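Local structure of lumazine-binding protein (Silicibacter pomeroyi DSS-3, 3FKA) at residues B[31-42]-B[106-117]. The protein is of unknown function but has an NTF2-like fold and may bind a lumazine-like small molecule. Numbering follows the deposited sequence.
With EDO (1,2-ethanediol), chain Q; EDO (1,2-ethanediol), chain R.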
ATOM      1  N   GLU B  31     -26.223   4.243  -5.643  1.00 23.89           N
ATOM      2  CA  GLU B  31     -26.636   5.185  -4.608  1.00 25.21           C
ATOM      3  C   GLU B  31     -26.459   4.571  -3.224  1.00 25.56           C
ATOM      4  O   GLU B  31     -26.249   5.302  -2.269  1.00 25.59           O
ATOM      5  CB  GLU B  31     -28.069   5.705  -4.855  1.00 25.60           C
ATOM      6  CG  GLU B  31     -28.108   6.604  -6.097  1.00 26.08           C
ATOM      7  CD  GLU B  31     -29.462   7.231  -6.429  1.00 27.44           C
ATOM      8  OE1 GLU B  31     -30.528   6.757  -5.955  1.00 28.34           O
ATOM      9  OE2 GLU B  31     -29.459   8.196  -7.237  1.00 27.78           O
ATOM     10  N   ARG B  32     -26.551   3.247  -3.116  1.00 25.64           N
ATOM     11  CA  ARG B  32     -26.364   2.559  -1.846  0.50 25.93           C
ATOM     12  C   ARG B  32     -24.904   2.563  -1.429  1.00 25.76           C
ATOM     13  O   ARG B  32     -24.601   2.882  -0.310  1.00 26.10           O
ATOM     14  CB  ARG B  32     -26.832   1.099  -1.913  0.50 26.30           C
ATOM     15  CG  ARG B  32     -26.540   0.262  -0.651  0.50 26.63           C
ATOM     16  CD  ARG B  32     -26.902  -1.205  -0.841  0.50 27.01           C
ATOM     17  NE  ARG B  32     -26.492  -1.995   0.324  0.50 27.50           N
ATOM     18  CZ  ARG B  32     -27.173  -2.130   1.475  0.50 27.66           C
ATOM     19  NH1 ARG B  32     -28.341  -1.514   1.691  0.50 27.95           N
ATOM     20  NH2 ARG B  32     -26.672  -2.896   2.439  0.50 27.63           N
ATOM     21  N   ILE B  33     -24.015   2.211  -2.353  1.00 25.19           N
ATOM     22  CA  ILE B  33     -22.562   2.092  -2.045  1.00 25.27           C
ATOM     23  C   ILE B  33     -21.675   3.336  -2.013  1.00 24.44           C
ATOM     24  O   ILE B  33     -20.528   3.263  -1.517  1.00 24.30           O
ATOM     25  CB  ILE B  33     -21.936   1.008  -2.959  1.00 25.24           C
ATOM     26  CG1 ILE B  33     -21.800   1.457  -4.422  1.00 25.61           C
ATOM     27  CG2 ILE B  33     -22.755  -0.310  -2.761  1.00 26.56           C
ATOM     28  CD1 ILE B  33     -21.146   0.414  -5.309  1.00 25.77           C
ATOM     29  N   PHE B  34     -22.188   4.427  -2.574  1.00 24.00           N
ATOM     30  CA  PHE B  34     -21.519   5.723  -2.585  1.00 23.70           C
ATOM     31  C   PHE B  34     -22.332   6.692  -1.743  1.00 23.87           C
ATOM     32  O   PHE B  34     -23.569   6.764  -1.893  1.00 23.34           O
ATOM     33  CB  PHE B  34     -21.423   6.329  -3.983  1.00 24.66           C
ATOM     34  CG  PHE B  34     -20.363   5.740  -4.859  1.00 24.05           C
ATOM     35  CD1 PHE B  34     -20.645   4.688  -5.722  1.00 24.44           C
ATOM     36  CD2 PHE B  34     -19.080   6.263  -4.850  1.00 24.96           C
ATOM     37  CE1 PHE B  34     -19.670   4.145  -6.533  1.00 24.84           C
ATOM     38  CE2 PHE B  34     -18.093   5.715  -5.675  1.00 24.81           C
ATOM     39  CZ  PHE B  34     -18.396   4.668  -6.520  1.00 25.10           C
ATOM     40  N   PHE B  35     -21.648   7.429  -0.861  1.00 24.31           N
ATOM     41  CA  PHE B  35     -22.264   8.485  -0.090  1.00 24.11           C
ATOM     42  C   PHE B  35     -22.845   9.537  -1.029  1.00 23.99           C
ATOM     43  O   PHE B  35     -22.318   9.757  -2.128  1.00 23.76           O
ATOM     44  CB  PHE B  35     -21.255   9.177   0.840  1.00 24.53           C
ATOM     45  CG  PHE B  35     -21.001   8.445   2.125  1.00 23.74           C
ATOM     46  CD1 PHE B  35     -21.878   8.619   3.187  1.00 24.64           C
ATOM     47  CD2 PHE B  35     -19.896   7.630   2.310  1.00 24.27           C
ATOM     48  CE1 PHE B  35     -21.673   7.984   4.420  1.00 24.22           C
ATOM     49  CE2 PHE B  35     -19.684   6.989   3.562  1.00 24.11           C
ATOM     50  CZ  PHE B  35     -20.589   7.163   4.595  1.00 24.21           C
ATOM     51  N   GLY B  36     -23.905  10.201  -0.587  1.00 23.84           N
ATOM     52  CA  GLY B  36     -24.537  11.269  -1.359  1.00 23.86           C
ATOM     53  C   GLY B  36     -23.583  12.339  -1.844  1.00 24.17           C
ATOM     54  O   GLY B  36     -23.684  12.771  -2.978  1.00 24.83           O
ATOM     55  N   LYS B  37     -22.633  12.714  -0.985  1.00 23.82           N
ATOM     56  CA  LYS B  37     -21.634  13.734  -1.278  1.00 24.80           C
ATOM     57  C   LYS B  37     -20.315  13.174  -1.828  1.00 24.52           C
ATOM     58  O   LYS B  37     -19.308  13.897  -1.890  1.00 25.55           O
ATOM     59  CB  LYS B  37     -21.376  14.586  -0.024  1.00 25.69           C
ATOM     60  CG  LYS B  37     -22.551  15.379   0.484  1.00 26.68           C
ATOM     61  CD  LYS B  37     -22.096  16.221   1.673  1.00 26.77           C
ATOM     62  CE  LYS B  37     -23.231  16.956   2.300  1.00 28.16           C
ATOM     63  NZ  LYS B  37     -22.811  17.745   3.520  1.00 28.58           N
ATOM     64  N   ALA B  38     -20.314  11.925  -2.305  1.00 24.39           N
ATOM     65  CA  ALA B  38     -19.118  11.319  -2.868  1.00 24.44           C
ATOM     66  C   ALA B  38     -18.735  11.994  -4.185  1.00 25.06           C
ATOM     67  O   ALA B  38     -19.591  12.558  -4.881  1.00 25.98           O
ATOM     68  CB  ALA B  38     -19.315   9.844  -3.126  1.00 23.69           C
ATOM     69  N   SER B  39     -17.451  11.925  -4.500  1.00 26.00           N
ATOM     70  CA  SER B  39     -16.900  12.481  -5.725  1.00 26.23           C
ATOM     71  C   SER B  39     -16.175  11.428  -6.554  1.00 25.77           C
ATOM     72  O   SER B  39     -15.699  10.443  -5.995  1.00 25.42           O
ATOM     73  CB  SER B  39     -15.887  13.560  -5.364  1.00 27.86           C
ATOM     74  OG  SER B  39     -14.824  12.981  -4.584  1.00 29.11           O
ATOM     75  N   GLU B  40     -16.174  11.605  -7.879  1.00 24.55           N
ATOM     76  CA  GLU B  40     -15.407  10.773  -8.821  1.00 24.70           C
ATOM     77  C   GLU B  40     -14.578  11.805  -9.565  1.00 24.33           C
ATOM     78  O   GLU B  40     -15.142  12.647 -10.275  1.00 24.48           O
ATOM     79  CB  GLU B  40     -16.240   9.972  -9.782  1.00 26.41           C
ATOM     80  CG  GLU B  40     -15.344   9.242 -10.786  1.00 27.73           C
ATOM     81  CD  GLU B  40     -16.079   8.643 -11.919  1.00 28.79           C
ATOM     82  OE1 GLU B  40     -16.762   9.391 -12.634  1.00 30.29           O
ATOM     83  OE2 GLU B  40     -15.919   7.446 -12.132  1.00 30.15           O
ATOM     84  N   VAL B  41     -13.258  11.713  -9.448  1.00 22.66           N
ATOM     85  CA  VAL B  41     -12.346  12.710  -9.999  1.00 22.92           C
ATOM     86  C   VAL B  41     -11.177  12.144 -10.784  1.00 23.05           C
ATOM     87  O   VAL B  41     -10.539  11.200 -10.362  1.00 23.03           O
ATOM     88  CB  VAL B  41     -11.751  13.564  -8.838  1.00 22.99           C
ATOM     89  CG1 VAL B  41     -10.934  14.729  -9.365  1.00 22.33           C
ATOM     90  CG2 VAL B  41     -12.862  14.061  -7.896  1.00 22.64           C
ATOM     91  N   GLY B  42     -10.865  12.756 -11.912  1.00 23.05           N
ATOM     92  CA  GLY B  42      -9.709  12.336 -12.699  1.00 23.99           C
ATOM     93  C   GLY B  42      -9.633  13.170 -13.937  1.00 24.31           C
ATOM     94  O   GLY B  42     -10.449  14.096 -14.104  1.00 25.03           O
ATOM     95  N   HIS B 106     -19.475   2.961   8.215  1.00 23.33           N
ATOM     96  CA  HIS B 106     -20.441   3.842   8.860  1.00 23.92           C
ATOM     97  C   HIS B 106     -21.763   3.111   9.041  1.00 23.77           C
ATOM     98  O   HIS B 106     -22.287   2.515   8.090  1.00 23.52           O
ATOM     99  CB  HIS B 106     -20.602   5.097   8.014  1.00 24.10           C
ATOM    100  CG  HIS B 106     -21.585   6.075   8.563  1.00 24.26           C
ATOM    101  ND1 HIS B 106     -21.379   6.756   9.746  1.00 24.07           N
ATOM    102  CD2 HIS B 106     -22.756   6.525   8.066  1.00 25.06           C
ATOM    103  CE1 HIS B 106     -22.415   7.543   9.977  1.00 25.18           C
ATOM    104  NE2 HIS B 106     -23.263   7.425   8.972  1.00 24.74           N
ATOM    105  N   GLU B 107     -22.287   3.156  10.264  1.00 23.91           N
ATOM    106  CA  GLU B 107     -23.542   2.470  10.596  1.00 24.45           C
ATOM    107  C   GLU B 107     -23.511   0.969  10.218  1.00 23.93           C
ATOM    108  O   GLU B 107     -24.472   0.435   9.663  1.00 23.76           O
ATOM    109  CB  GLU B 107     -24.717   3.201   9.958  1.00 24.78           C
ATOM    110  CG  GLU B 107     -24.824   4.604  10.478  1.00 25.64           C
ATOM    111  CD  GLU B 107     -25.967   5.391   9.894  1.00 26.12           C
ATOM    112  OE1 GLU B 107     -26.594   4.979   8.887  1.00 27.05           O
ATOM    113  OE2 GLU B 107     -26.206   6.460  10.476  1.00 27.61           O
ATOM    114  N   GLY B 108     -22.374   0.322  10.465  1.00 23.40           N
ATOM    115  CA  GLY B 108     -22.241  -1.120  10.209  1.00 24.94           C
ATOM    116  C   GLY B 108     -21.851  -1.582   8.819  1.00 25.81           C
ATOM    117  O   GLY B 108     -21.719  -2.797   8.597  1.00 26.45           O
ATOM    118  N   SER B 109     -21.646  -0.653   7.886  1.00 25.22           N
ATOM    119  CA  SER B 109     -21.253  -1.065   6.543  1.00 25.07           C
ATOM    120  C   SER B 109     -20.265  -0.077   5.882  1.00 24.70           C
ATOM    121  O   SER B 109     -20.262   1.111   6.187  1.00 23.87           O
ATOM    122  CB  SER B 109     -22.487  -1.271   5.681  1.00 26.15           C
ATOM    123  OG  SER B 109     -23.191  -0.081   5.450  1.00 26.54           O
ATOM    124  N   TRP B 110     -19.414  -0.622   5.024  1.00 24.12           N
ATOM    125  CA  TRP B 110     -18.411   0.146   4.284  1.00 24.02           C
ATOM    126  C   TRP B 110     -19.088   0.859   3.131  1.00 24.49           C
ATOM    127  O   TRP B 110     -19.859   0.225   2.388  1.00 24.44           O
ATOM    128  CB  TRP B 110     -17.285  -0.759   3.806  1.00 24.07           C
ATOM    129  CG  TRP B 110     -16.463  -1.321   4.923  1.00 23.91           C
ATOM    130  CD1 TRP B 110     -16.637  -2.519   5.554  1.00 24.21           C
ATOM    131  CD2 TRP B 110     -15.346  -0.695   5.546  1.00 24.09           C
ATOM    132  NE1 TRP B 110     -15.670  -2.687   6.528  1.00 24.07           N
ATOM    133  CE2 TRP B 110     -14.873  -1.572   6.548  1.00 24.31           C
ATOM    134  CE3 TRP B 110     -14.710   0.539   5.376  1.00 23.91           C
ATOM    135  CZ2 TRP B 110     -13.774  -1.266   7.356  1.00 24.34           C
ATOM    136  CZ3 TRP B 110     -13.601   0.834   6.178  1.00 23.98           C
ATOM    137  CH2 TRP B 110     -13.144  -0.065   7.143  1.00 24.15           C
ATOM    138  N   ARG B 111     -18.819   2.162   2.976  1.00 23.78           N
ATOM    139  CA  ARG B 111     -19.467   2.963   1.932  1.00 23.77           C
ATOM    140  C   ARG B 111     -18.405   3.904   1.362  1.00 24.03           C
ATOM    141  O   ARG B 111     -17.581   4.453   2.101  1.00 24.24           O
ATOM    142  CB  ARG B 111     -20.678   3.686   2.503  1.00 24.33           C
ATOM    143  CG  ARG B 111     -21.637   4.213   1.475  1.00 24.49           C
ATOM    144  CD  ARG B 111     -22.824   4.834   2.166  1.00 24.59           C
ATOM    145  NE  ARG B 111     -23.831   5.232   1.190  1.00 24.57           N
ATOM    146  CZ  ARG B 111     -24.792   6.119   1.399  1.00 25.21           C
ATOM    147  NH1 ARG B 111     -24.882   6.805   2.532  1.00 24.82           N
ATOM    148  NH2 ARG B 111     -25.643   6.380   0.409  1.00 25.18           N
ATOM    149  N   ILE B 112     -18.438   4.085   0.055  1.00 23.33           N
ATOM    150  CA  ILE B 112     -17.405   4.842  -0.654  1.00 23.60           C
ATOM    151  C   ILE B 112     -17.563   6.359  -0.519  1.00 23.41           C
ATOM    152  O   ILE B 112     -18.627   6.932  -0.794  1.00 23.73           O
ATOM    153  CB  ILE B 112     -17.348   4.455  -2.131  1.00 23.85           C
ATOM    154  CG1 ILE B 112     -17.138   2.943  -2.307  1.00 24.33           C
ATOM    155  CG2 ILE B 112     -16.216   5.254  -2.801  1.00 23.73           C
ATOM    156  CD1 ILE B 112     -17.363   2.442  -3.765  1.00 23.86           C
ATOM    157  N   VAL B 113     -16.476   6.993  -0.096  1.00 24.20           N
ATOM    158  CA  VAL B 113     -16.403   8.425   0.116  1.00 24.08           C
ATOM    159  C   VAL B 113     -15.943   9.152  -1.152  1.00 24.89           C
ATOM    160  O   VAL B 113     -16.488  10.207  -1.492  1.00 24.06           O
ATOM    161  CB  VAL B 113     -15.473   8.759   1.312  1.00 23.41           C
ATOM    162  CG1 VAL B 113     -15.257  10.304   1.454  1.00 24.20           C
ATOM    163  CG2 VAL B 113     -16.048   8.151   2.589  1.00 23.17           C
ATOM    164  N   SER B 114     -14.957   8.584  -1.845  1.00 24.78           N
ATOM    165  CA  SER B 114     -14.441   9.199  -3.046  1.00 25.89           C
ATOM    166  C   SER B 114     -13.693   8.201  -3.884  1.00 25.60           C
ATOM    167  O   SER B 114     -13.225   7.183  -3.381  1.00 24.50           O
ATOM    168  CB  SER B 114     -13.465  10.338  -2.683  1.00 26.84           C
ATOM    169  OG  SER B 114     -12.953  10.992  -3.849  1.00 29.62           O
ATOM    170  N   LYS B 115     -13.600   8.531  -5.157  1.00 25.50           N
ATOM    171  CA  LYS B 115     -12.878   7.729  -6.129  0.50 25.08           C
ATOM    172  C   LYS B 115     -12.057   8.652  -7.017  1.00 25.39           C
ATOM    173  O   LYS B 115     -12.602   9.579  -7.588  1.00 26.37           O
ATOM    174  CB  LYS B 115     -13.813   6.954  -7.050  0.50 25.32           C
ATOM    175  CG  LYS B 115     -13.094   5.951  -8.000  0.50 25.30           C
ATOM    176  CD  LYS B 115     -13.873   5.713  -9.301  0.50 25.08           C
ATOM    177  CE  LYS B 115     -15.336   5.356  -9.076  0.50 24.92           C
ATOM    178  NZ  LYS B 115     -16.020   5.183 -10.376  0.50 25.00           N
ATOM    179  N   VAL B 116     -10.739   8.419  -7.093  1.00 24.36           N
ATOM    180  CA  VAL B 116      -9.878   9.168  -8.029  0.50 24.10           C
ATOM    181  C   VAL B 116      -9.429   8.085  -8.987  1.00 24.46           C
ATOM    182  O   VAL B 116      -9.303   6.917  -8.588  1.00 24.32           O
ATOM    183  CB  VAL B 116      -8.675   9.954  -7.449  0.50 23.74           C
ATOM    184  CG1 VAL B 116      -9.168  11.087  -6.545  0.50 23.36           C
ATOM    185  CG2 VAL B 116      -7.693   9.044  -6.739  0.50 23.25           C
ATOM    186  N   TYR B 117      -9.262   8.451 -10.257  1.00 23.76           N
ATOM    187  CA  TYR B 117      -8.865   7.494 -11.260  1.00 23.59           C
ATOM    188  C   TYR B 117      -7.938   8.078 -12.302  1.00 22.91           C
ATOM    189  O   TYR B 117      -7.807   9.319 -12.457  1.00 22.81           O
ATOM    190  CB  TYR B 117     -10.119   6.951 -11.996  1.00 23.86           C
ATOM    191  CG  TYR B 117     -10.786   8.031 -12.835  1.00 24.20           C
ATOM    192  CD1 TYR B 117     -10.355   8.313 -14.146  1.00 23.65           C
ATOM    193  CD2 TYR B 117     -11.789   8.825 -12.296  1.00 24.20           C
ATOM    194  CE1 TYR B 117     -10.907   9.340 -14.891  1.00 24.15           C
ATOM    195  CE2 TYR B 117     -12.369   9.852 -13.063  1.00 24.08           C
ATOM    196  CZ  TYR B 117     -11.919  10.104 -14.351  1.00 24.37           C
ATOM    197  OH  TYR B 117     -12.503  11.118 -15.095  1.00 25.03           O
TER
HETATM  198  C1  EDO Q 124     -24.889   1.157   2.620  1.00 36.97           C
HETATM  199  O1  EDO Q 124     -24.635   1.874   3.845  1.00 37.03           O
HETATM  200  C2  EDO Q 124     -23.593   0.789   1.929  1.00 36.87           C
HETATM  201  O2  EDO Q 124     -22.676   0.257   2.876  1.00 36.93           O
HETATM  202  C1  EDO R 125     -23.612  12.537   4.196  1.00 30.67           C
HETATM  203  O1  EDO R 125     -24.240  11.262   4.446  1.00 31.73           O
HETATM  204  C2  EDO R 125     -22.543  12.411   3.111  1.00 29.84           C
HETATM  205  O2  EDO R 125     -23.110  12.323   1.806  1.00 28.30           O
HETATM  206  O   HOH W   1     -25.582   9.812   1.887  1.00 17.40           O
HETATM  207  O   HOH W   2     -14.487  12.232 -13.284  1.00 19.12           O
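Strands 38-42 and 109-117 run parallel (axes at 11°), with Lys-115 N to Ser-39 O, Val-41 N to Lys-115 O and Tyr-117 N to Val-41 O bonded; before the corner at Gly-36 and Lys-37, Ile-112 bonds through N and O to the residues flanking Phe-34, Ile-33 O (170°) and Phe-35 N, the parallel pattern. Arg-111 reaches the C-terminal end of helix 27-33. With CG anti to the backbone N (chi1 -163°) and the chain extended to NE, its NH2 meets Glu-31 O at 2.9 Å, within the guanidinium plane, while NE makes a weak bond to Arg-32 O. These bonds tie helix 27-33 to the curved mixed sheet of the NTF2-like cone, whose other face meets a second subunit through Val-41, Ser-114 and Val-116. Arg-111 CD sits over the centre of the Phe-35 ring, 3.8 Å from the centroid. An alanine here is likely to leave the carbonyls of Glu-31 and Arg-32 without these donors and one face of Phe-35 without its cover. On the helix-covered face, Ile-112 CD1 lies over the Phe-34 ring, 3.9 Å from its centroid. Lys-115 NZ forms a salt bridge with Glu-40 OE2 (2.9 Å), on the anti side, out of the carboxylate plane; Glu-40 OE1 binds Asn-51 and an unidentified molecule, probably from the crystallisation liquor, which may mark a pocket. Gly-42 CA rests 3.8 Å from the Tyr-117 ring centroid.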